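Long-range contacts in ABC transporter binding protein AcbH (Actinoplanes, PDB 3OO8), which binds beta-D-galactopyranose as the extracellular solute receptor of a bacterial ABC transporter: residues N27-F32 with T57-V62; S47-A52 with K316-Y321. The protein carries 2 engineered substitutions. All blocks are in the same frame, centred on the assembly; numbering follows the deposited sequence.

Overall arrangement
Both contacts lie in the same lobe of this class 2 solute-binding fold and share the unit formed by strand 30-34, helix 39-56 and strand 60-64. Contact 1 joins the two parallel strands of that unit, contact 2 packs its helix against helix 312-322, and their centres are about 9 Å apart. The strand pair is partly buried, with one face against the helices and the other carrying threonines nearer solvent; it is held by backbone hydrogen bonds. The helix pair is buried and rests on apolar and CH-pi packing, with a water at its margin. V318 links the two, touching I30 and V58, and M49 meets F32.

Contact 1: N27-F32 with T57-V62; sequences NGPITF and TVPVTV
The carbonyl oxygen of I30 accepts the backbone N-H of T61 at 2.9 Å in a nearly straight bond (173° at the hydrogen) and also takes a CA-H...O contact from V60. Two further bonds run the other way: I30 N reaches P59 O at 3.0 Å, and F32 N reaches T61 O at 2.9 Å, the latter clearly bent, with 136° at the hydrogen. Each of these two acceptors also takes a weaker CA-H...O contact from the residue just before its N-H donor, P29 CA on P59 O and T31 CA on T61 O. Bridges pair I30 with V60, T31 with T61 and F32 with V62, a regular parallel ladder.

On the face shared by I30, V60, F32 and V62, the side chains of I30 and V60 lie side by side, CG1 of I30 4.0 Å from CG2 of V60. The other branch of V60, CG1, stands anti to its backbone N (chi1 -176°) and meets F32, 4.0 Å from CB and at the edge of the ring. Before the strand, V58 sends CG1 across to I30 CG2 at 3.9 Å, while the CD of P59 lies against N27 O at 3.3 Å.

The strands belong to a right-handed beta-alpha-beta crossover through helix 39-56, whose M49 touches F32 and V60. F45 of that helix meets the F32 ring edge-to-face, helix 312-322 packs against I30 and V58, and strand 85-89 flanks strand 30-34, with L85 touching I30 and F32.

Contact 2: S47-A52 with K316-Y321; sequences SLMQQA and KKVLQY
With chi1 of Y321 at 172°, CG is anti to the backbone N and the ring reaches across to helix 39-56; the second torsion turns one face to A52. The CA of A52 sits over that face, 3.8 Å from the ring centroid and 17° off the normal, in a CH-pi contact displaced toward the rim, while its CB lies 3.6 Å from CD2 of Y321. L48 runs antiparallel alongside the tyrosine and brings CD1 to the ring edge, 4.0 Å from CE2.

At the outer end of the ring, Y321 OH comes within 3.3 Å of Q51 CB. A water near the ring plane is hydrogen-bonded to this hydroxyl at 2.7 Å and donates a weak bond to Q51 OE1, bridging the two helices. Deeper in, two bends along the M49 chain carry SD to V318 CG1 at 4.2 Å, the methionine meeting the valine roughly perpendicularly.

The axes of the two helical segments come within 10.5 Å, their N-to-C directions 111° apart. Helix 325-332 closes over the same junction, A327 touching both L48 and Y321 and A330 touching Q51, while S55 and T56, further along helix 39-56, lie against Y321.

Contact 1: N27-F32 with T57-V62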
ATOM      1  N   ASN A  27     -33.205   9.764  -3.153  1.00 39.55           N
ATOM      2  CA  ASN A  27     -32.124  10.709  -3.497  1.00 37.98           C
ATOM      3  C   ASN A  27     -31.888  11.755  -2.408  1.00 36.88           C
ATOM      4  O   ASN A  27     -31.286  12.795  -2.696  1.00 37.30           O
ATOM      5  CB  ASN A  27     -32.422  11.467  -4.808  1.00 36.00           C
ATOM      6  CG  ASN A  27     -32.552  10.553  -6.018  1.00 37.38           C
ATOM      7  OD1 ASN A  27     -33.660  10.223  -6.447  1.00 43.59           O
ATOM      8  ND2 ASN A  27     -31.425  10.158  -6.589  1.00 32.20           N
ATOM      9  N   GLY A  28     -32.381  11.495  -1.191  1.00 34.83           N
ATOM     10  CA  GLY A  28     -32.340  12.460  -0.075  1.00 30.90           C
ATOM     11  C   GLY A  28     -30.930  12.650   0.442  1.00 26.75           C
ATOM     12  O   GLY A  28     -30.085  11.786   0.198  1.00 30.79           O
ATOM     13  N   PRO A  29     -30.659  13.760   1.152  1.00 24.10           N
ATOM     14  CA  PRO A  29     -29.266  14.048   1.595  1.00 23.55           C
ATOM     15  C   PRO A  29     -28.632  12.912   2.391  1.00 20.33           C
ATOM     16  O   PRO A  29     -29.227  12.426   3.360  1.00 20.60           O
ATOM     17  CB  PRO A  29     -29.402  15.268   2.508  1.00 25.66           C
ATOM     18  CG  PRO A  29     -30.728  15.863   2.195  1.00 26.68           C
ATOM     19  CD  PRO A  29     -31.615  14.798   1.579  1.00 27.64           C
ATOM     20  N   ILE A  30     -27.437  12.495   1.982  1.00 14.16           N
ATOM     21  CA  ILE A  30     -26.660  11.553   2.790  1.00 12.15           C
ATOM     22  C   ILE A  30     -25.617  12.256   3.644  1.00 13.25           C
ATOM     23  O   ILE A  30     -25.241  13.379   3.355  1.00 14.84           O
ATOM     24  CB  ILE A  30     -25.993  10.460   1.915  1.00 13.31           C
ATOM     25  CG1 ILE A  30     -24.896  11.040   1.020  1.00 11.68           C
ATOM     26  CG2 ILE A  30     -27.038   9.741   1.078  1.00 15.44           C
ATOM     27  CD1 ILE A  30     -23.864   9.997   0.503  1.00 13.27           C
ATOM     28  N   THR A  31     -25.149  11.593   4.702  1.00 11.63           N
ATOM     29  CA  THR A  31     -23.978  12.066   5.412  1.00  9.82           C
ATOM     30  C   THR A  31     -22.780  11.196   5.041  1.00 10.55           C
ATOM     31  O   THR A  31     -22.926  10.035   4.660  1.00 12.31           O
ATOM     32  CB  THR A  31     -24.199  12.057   6.932  1.00 12.46           C
ATOM     33  OG1 THR A  31     -24.637  10.756   7.349  1.00 16.44           O
ATOM     34  CG2 THR A  31     -25.262  13.117   7.291  1.00 12.01           C
ATOM     35  N   PHE A  32     -21.591  11.773   5.179  1.00 12.06           N
ATOM     36  CA  PHE A  32     -20.381  11.086   4.760  1.00 12.92           C
ATOM     37  C   PHE A  32     -19.332  11.257   5.842  1.00 13.66           C
ATOM     38  O   PHE A  32     -18.907  12.369   6.134  1.00 14.65           O
ATOM     39  CB  PHE A  32     -19.838  11.692   3.452  1.00 11.97           C
ATOM     40  CG  PHE A  32     -19.191  10.683   2.555  1.00 11.54           C
ATOM     41  CD1 PHE A  32     -19.563  10.592   1.228  1.00  9.15           C
ATOM     42  CD2 PHE A  32     -18.175   9.854   3.038  1.00 10.61           C
ATOM     43  CE1 PHE A  32     -18.978   9.650   0.389  1.00  7.96           C
ATOM     44  CE2 PHE A  32     -17.572   8.909   2.191  1.00 11.49           C
ATOM     45  CZ  PHE A  32     -18.005   8.802   0.860  1.00 11.00           C
ATOM     46  N   THR A  57     -27.564  13.759  -8.298  1.00 14.09           N
ATOM     47  CA  THR A  57     -28.609  14.549  -7.610  1.00 10.22           C
ATOM     48  C   THR A  57     -28.602  14.403  -6.087  1.00 13.67           C
ATOM     49  O   THR A  57     -29.312  15.125  -5.363  1.00 13.71           O
ATOM     50  CB  THR A  57     -30.053  14.428  -8.202  1.00 10.77           C
ATOM     51  OG1 THR A  57     -30.701  13.274  -7.653  1.00 16.13           O
ATOM     52  CG2 THR A  57     -30.067  14.412  -9.718  1.00 13.07           C
ATOM     53  N   VAL A  58     -27.765  13.499  -5.566  1.00 12.92           N
ATOM     54  CA  VAL A  58     -27.839  13.233  -4.135  1.00 11.08           C
ATOM     55  C   VAL A  58     -27.053  14.260  -3.355  1.00 12.42           C
ATOM     56  O   VAL A  58     -25.846  14.396  -3.569  1.00 12.40           O
ATOM     57  CB  VAL A  58     -27.272  11.823  -3.803  1.00  8.90           C
ATOM     58  CG1 VAL A  58     -27.234  11.657  -2.285  1.00 13.19           C
ATOM     59  CG2 VAL A  58     -28.173  10.735  -4.494  1.00 11.15           C
ATOM     60  N   PRO A  59     -27.712  15.037  -2.480  1.00 13.12           N
ATOM     61  CA  PRO A  59     -26.893  16.021  -1.762  1.00 12.83           C
ATOM     62  C   PRO A  59     -26.081  15.331  -0.664  1.00 13.02           C
ATOM     63  O   PRO A  59     -26.498  14.279  -0.179  1.00 16.13           O
ATOM     64  CB  PRO A  59     -27.919  17.006  -1.171  1.00 14.08           C
ATOM     65  CG  PRO A  59     -29.231  16.669  -1.882  1.00 13.01           C
ATOM     66  CD  PRO A  59     -29.152  15.208  -2.228  1.00 11.93           C
ATOM     67  N   VAL A  60     -24.921  15.886  -0.327  1.00 12.02           N
ATOM     68  CA  VAL A  60     -24.015  15.266   0.642  1.00 13.50           C
ATOM     69  C   VAL A  60     -23.555  16.251   1.697  1.00 12.76           C
ATOM     70  O   VAL A  60     -23.118  17.365   1.391  1.00 14.62           O
ATOM     71  CB  VAL A  60     -22.733  14.733  -0.067  1.00 11.94           C
ATOM     72  CG1 VAL A  60     -21.800  13.992   0.897  1.00 13.93           C
ATOM     73  CG2 VAL A  60     -23.097  13.819  -1.248  1.00 12.76           C
ATOM     74  N   THR A  61     -23.619  15.807   2.953  1.00 12.58           N
ATOM     75  CA  THR A  61     -22.981  16.523   4.047  1.00 14.07           C
ATOM     76  C   THR A  61     -21.757  15.760   4.504  1.00 13.59           C
ATOM     77  O   THR A  61     -21.884  14.617   4.947  1.00 12.91           O
ATOM     78  CB  THR A  61     -23.946  16.692   5.254  1.00 13.47           C
ATOM     79  OG1 THR A  61     -24.971  17.605   4.863  1.00 14.11           O
ATOM     80  CG2 THR A  61     -23.186  17.325   6.426  1.00 10.89           C
ATOM     81  N   VAL A  62     -20.591  16.408   4.434  1.00 10.66           N
ATOM     82  CA  VAL A  62     -19.348  15.746   4.813  1.00 13.23           C
ATOM     83  C   VAL A  62     -19.075  16.053   6.275  1.00 12.67           C
ATOM     84  O   VAL A  62     -18.948  17.220   6.669  1.00 15.60           O
ATOM     85  CB  VAL A  62     -18.151  16.185   3.949  1.00 13.49           C
ATOM     86  CG1 VAL A  62     -16.902  15.408   4.362  1.00 14.12           C
ATOM     87  CG2 VAL A  62     -18.419  15.926   2.477  1.00 14.92           C
TER

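Contact 2: S47-A52 with K316-Y321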
ATOM      1  N   SER A  47     -14.728  19.085  -2.970  1.00 13.67           N
ATOM      2  CA  SER A  47     -15.010  19.333  -4.378  1.00 14.82           C
ATOM      3  C   SER A  47     -15.606  18.113  -5.040  1.00 13.24           C
ATOM      4  O   SER A  47     -16.539  18.222  -5.819  1.00 13.32           O
ATOM      5  CB  SER A  47     -13.719  19.711  -5.108  1.00 16.22           C
ATOM      6  OG  SER A  47     -13.991  20.021  -6.456  1.00 21.85           O
ATOM      7  N   LEU A  48     -15.049  16.935  -4.739  1.00 12.96           N
ATOM      8  CA  LEU A  48     -15.555  15.698  -5.334  1.00 11.60           C
ATOM      9  C   LEU A  48     -17.003  15.474  -4.977  1.00 11.05           C
ATOM     10  O   LEU A  48     -17.764  15.024  -5.803  1.00 11.24           O
ATOM     11  CB  LEU A  48     -14.757  14.477  -4.863  1.00 10.81           C
ATOM     12  CG  LEU A  48     -15.141  13.122  -5.451  1.00 13.88           C
ATOM     13  CD1 LEU A  48     -14.850  13.111  -6.942  1.00 15.08           C
ATOM     14  CD2 LEU A  48     -14.456  11.921  -4.722  1.00 13.73           C
ATOM     15  N   MET A  49     -17.384  15.784  -3.739  1.00 10.05           N
ATOM     16  CA  MET A  49     -18.773  15.514  -3.364  1.00  8.54           C
ATOM     17  C   MET A  49     -19.720  16.498  -4.076  1.00 11.10           C
ATOM     18  O   MET A  49     -20.857  16.134  -4.401  1.00 12.02           O
ATOM     19  CB  MET A  49     -18.938  15.504  -1.844  1.00 10.41           C
ATOM     20  CG  MET A  49     -18.323  14.235  -1.200  1.00 10.29           C
ATOM     21  SD  MET A  49     -19.137  12.729  -1.707  1.00 13.30           S
ATOM     22  CE  MET A  49     -17.956  12.107  -2.931  1.00 14.25           C
ATOM     23  N   GLN A  50     -19.254  17.732  -4.316  1.00 13.41           N
ATOM     24  CA  GLN A  50     -20.058  18.672  -5.132  1.00 13.82           C
ATOM     25  C   GLN A  50     -20.287  18.066  -6.518  1.00 14.72           C
ATOM     26  O   GLN A  50     -21.404  18.109  -7.034  1.00 12.48           O
ATOM     27  CB  GLN A  50     -19.363  20.024  -5.273  1.00 13.57           C
ATOM     28  CG  GLN A  50     -19.129  20.710  -3.943  1.00 15.84           C
ATOM     29  CD  GLN A  50     -18.595  22.104  -4.093  1.00 17.99           C
ATOM     30  OE1 GLN A  50     -17.817  22.395  -4.995  1.00 18.45           O
ATOM     31  NE2 GLN A  50     -19.002  22.980  -3.185  1.00 21.03           N
ATOM     32  N   GLN A  51     -19.247  17.478  -7.120  1.00 13.67           N
ATOM     33  CA  GLN A  51     -19.375  16.856  -8.438  1.00 13.32           C
ATOM     34  C   GLN A  51     -20.316  15.633  -8.374  1.00 13.42           C
ATOM     35  O   GLN A  51     -21.132  15.410  -9.277  1.00 14.62           O
ATOM     36  CB  GLN A  51     -18.006  16.533  -9.044  1.00 14.79           C
ATOM     37  CG  GLN A  51     -17.111  17.765  -9.278  1.00 17.05           C
ATOM     38  CD  GLN A  51     -15.991  17.456 -10.289  1.00 21.73           C
ATOM     39  OE1 GLN A  51     -16.223  16.758 -11.273  1.00 35.99           O
ATOM     40  NE2 GLN A  51     -14.826  18.012 -10.077  1.00 27.73           N
ATOM     41  N   ALA A  52     -20.256  14.884  -7.267  1.00 11.99           N
ATOM     42  CA  ALA A  52     -21.144  13.728  -7.050  1.00 12.39           C
ATOM     43  C   ALA A  52     -22.597  14.150  -6.995  1.00 12.86           C
ATOM     44  O   ALA A  52     -23.475  13.522  -7.614  1.00 13.63           O
ATOM     45  CB  ALA A  52     -20.732  12.967  -5.766  1.00 11.08           C
ATOM     46  N   LYS A 316     -25.688   4.343  -2.182  1.00 11.48           N
ATOM     47  CA  LYS A 316     -25.229   3.503  -3.277  1.00 11.81           C
ATOM     48  C   LYS A 316     -25.084   4.279  -4.578  1.00 11.49           C
ATOM     49  O   LYS A 316     -24.201   3.986  -5.362  1.00 13.71           O
ATOM     50  CB  LYS A 316     -26.156   2.290  -3.453  1.00 11.08           C
ATOM     51  CG  LYS A 316     -25.965   1.239  -2.383  1.00 10.24           C
ATOM     52  CD  LYS A 316     -27.033   0.128  -2.504  1.00 13.30           C
ATOM     53  CE  LYS A 316     -26.822  -0.949  -1.463  1.00 15.82           C
ATOM     54  NZ  LYS A 316     -27.938  -1.977  -1.574  1.00 17.42           N
ATOM     55  N   LYS A 317     -25.930   5.283  -4.812  1.00 14.28           N
ATOM     56  CA  LYS A 317     -25.796   6.063  -6.046  1.00 13.47           C
ATOM     57  C   LYS A 317     -24.504   6.850  -6.009  1.00 13.03           C
ATOM     58  O   LYS A 317     -23.825   6.974  -7.020  1.00 12.86           O
ATOM     59  CB  LYS A 317     -26.953   7.057  -6.231  1.00 14.93           C
ATOM     60  CG  LYS A 317     -28.308   6.404  -6.504  1.00 20.57           C
ATOM     61  CD  LYS A 317     -29.318   7.460  -6.998  1.00 32.32           C
ATOM     62  CE  LYS A 317     -28.877   8.099  -8.326  1.00 38.55           C
ATOM     63  NZ  LYS A 317     -29.880   9.025  -8.965  1.00 44.58           N
ATOM     64  N   VAL A 318     -24.174   7.354  -4.822  1.00 10.32           N
ATOM     65  CA  VAL A 318     -22.944   8.134  -4.644  1.00 10.09           C
ATOM     66  C   VAL A 318     -21.748   7.194  -4.843  1.00 11.65           C
ATOM     67  O   VAL A 318     -20.759   7.556  -5.487  1.00 10.92           O
ATOM     68  CB  VAL A 318     -22.918   8.916  -3.314  1.00  8.59           C
ATOM     69  CG1 VAL A 318     -21.545   9.605  -3.127  1.00  9.07           C
ATOM     70  CG2 VAL A 318     -23.985  10.014  -3.317  1.00 11.74           C
ATOM     71  N   LEU A 319     -21.812   5.982  -4.290  1.00 10.49           N
ATOM     72  CA  LEU A 319     -20.728   5.027  -4.533  1.00 10.52           C
ATOM     73  C   LEU A 319     -20.543   4.705  -6.019  1.00 11.66           C
ATOM     74  O   LEU A 319     -19.420   4.542  -6.482  1.00 11.82           O
ATOM     75  CB  LEU A 319     -20.955   3.735  -3.745  1.00 11.36           C
ATOM     76  CG  LEU A 319     -20.738   3.767  -2.226  1.00  9.93           C
ATOM     77  CD1 LEU A 319     -21.144   2.419  -1.582  1.00 12.27           C
ATOM     78  CD2 LEU A 319     -19.288   4.136  -1.814  1.00 12.63           C
ATOM     79  N   GLN A 320     -21.645   4.543  -6.760  1.00 12.15           N
ATOM     80  CA  GLN A 320     -21.540   4.318  -8.198  1.00 12.88           C
ATOM     81  C   GLN A 320     -20.759   5.430  -8.876  1.00 13.47           C
ATOM     82  O   GLN A 320     -19.941   5.157  -9.743  1.00 14.23           O
ATOM     83  CB  GLN A 320     -22.930   4.162  -8.822  1.00 13.43           C
ATOM     84  CG  GLN A 320     -23.529   2.876  -8.386  1.00 17.26           C
ATOM     85  CD  GLN A 320     -24.979   2.687  -8.821  1.00 24.35           C
ATOM     86  OE1 GLN A 320     -25.515   3.475  -9.591  1.00 27.73           O
ATOM     87  NE2 GLN A 320     -25.605   1.627  -8.334  1.00 24.83           N
ATOM     88  N   TYR A 321     -21.010   6.669  -8.475  1.00 11.75           N
ATOM     89  CA  TYR A 321     -20.271   7.808  -9.018  1.00 11.73           C
ATOM     90  C   TYR A 321     -18.802   7.747  -8.633  1.00 11.84           C
ATOM     91  O   TYR A 321     -17.901   8.021  -9.462  1.00 11.44           O
ATOM     92  CB  TYR A 321     -20.925   9.132  -8.574  1.00 11.90           C
ATOM     93  CG  TYR A 321     -20.061  10.318  -8.958  1.00 10.56           C
ATOM     94  CD1 TYR A 321     -20.161  10.885 -10.232  1.00 15.07           C
ATOM     95  CD2 TYR A 321     -19.103  10.796  -8.100  1.00 14.05           C
ATOM     96  CE1 TYR A 321     -19.325  11.908 -10.606  1.00 21.23           C
ATOM     97  CE2 TYR A 321     -18.301  11.822  -8.456  1.00 20.03           C
ATOM     98  CZ  TYR A 321     -18.396  12.356  -9.697  1.00 18.14           C
ATOM     99  OH  TYR A 321     -17.529  13.390 -10.000  1.00 28.83           O
TER
HETATM  100  O   HOH W   1     -17.877  14.207 -12.564  1.00 40.60           O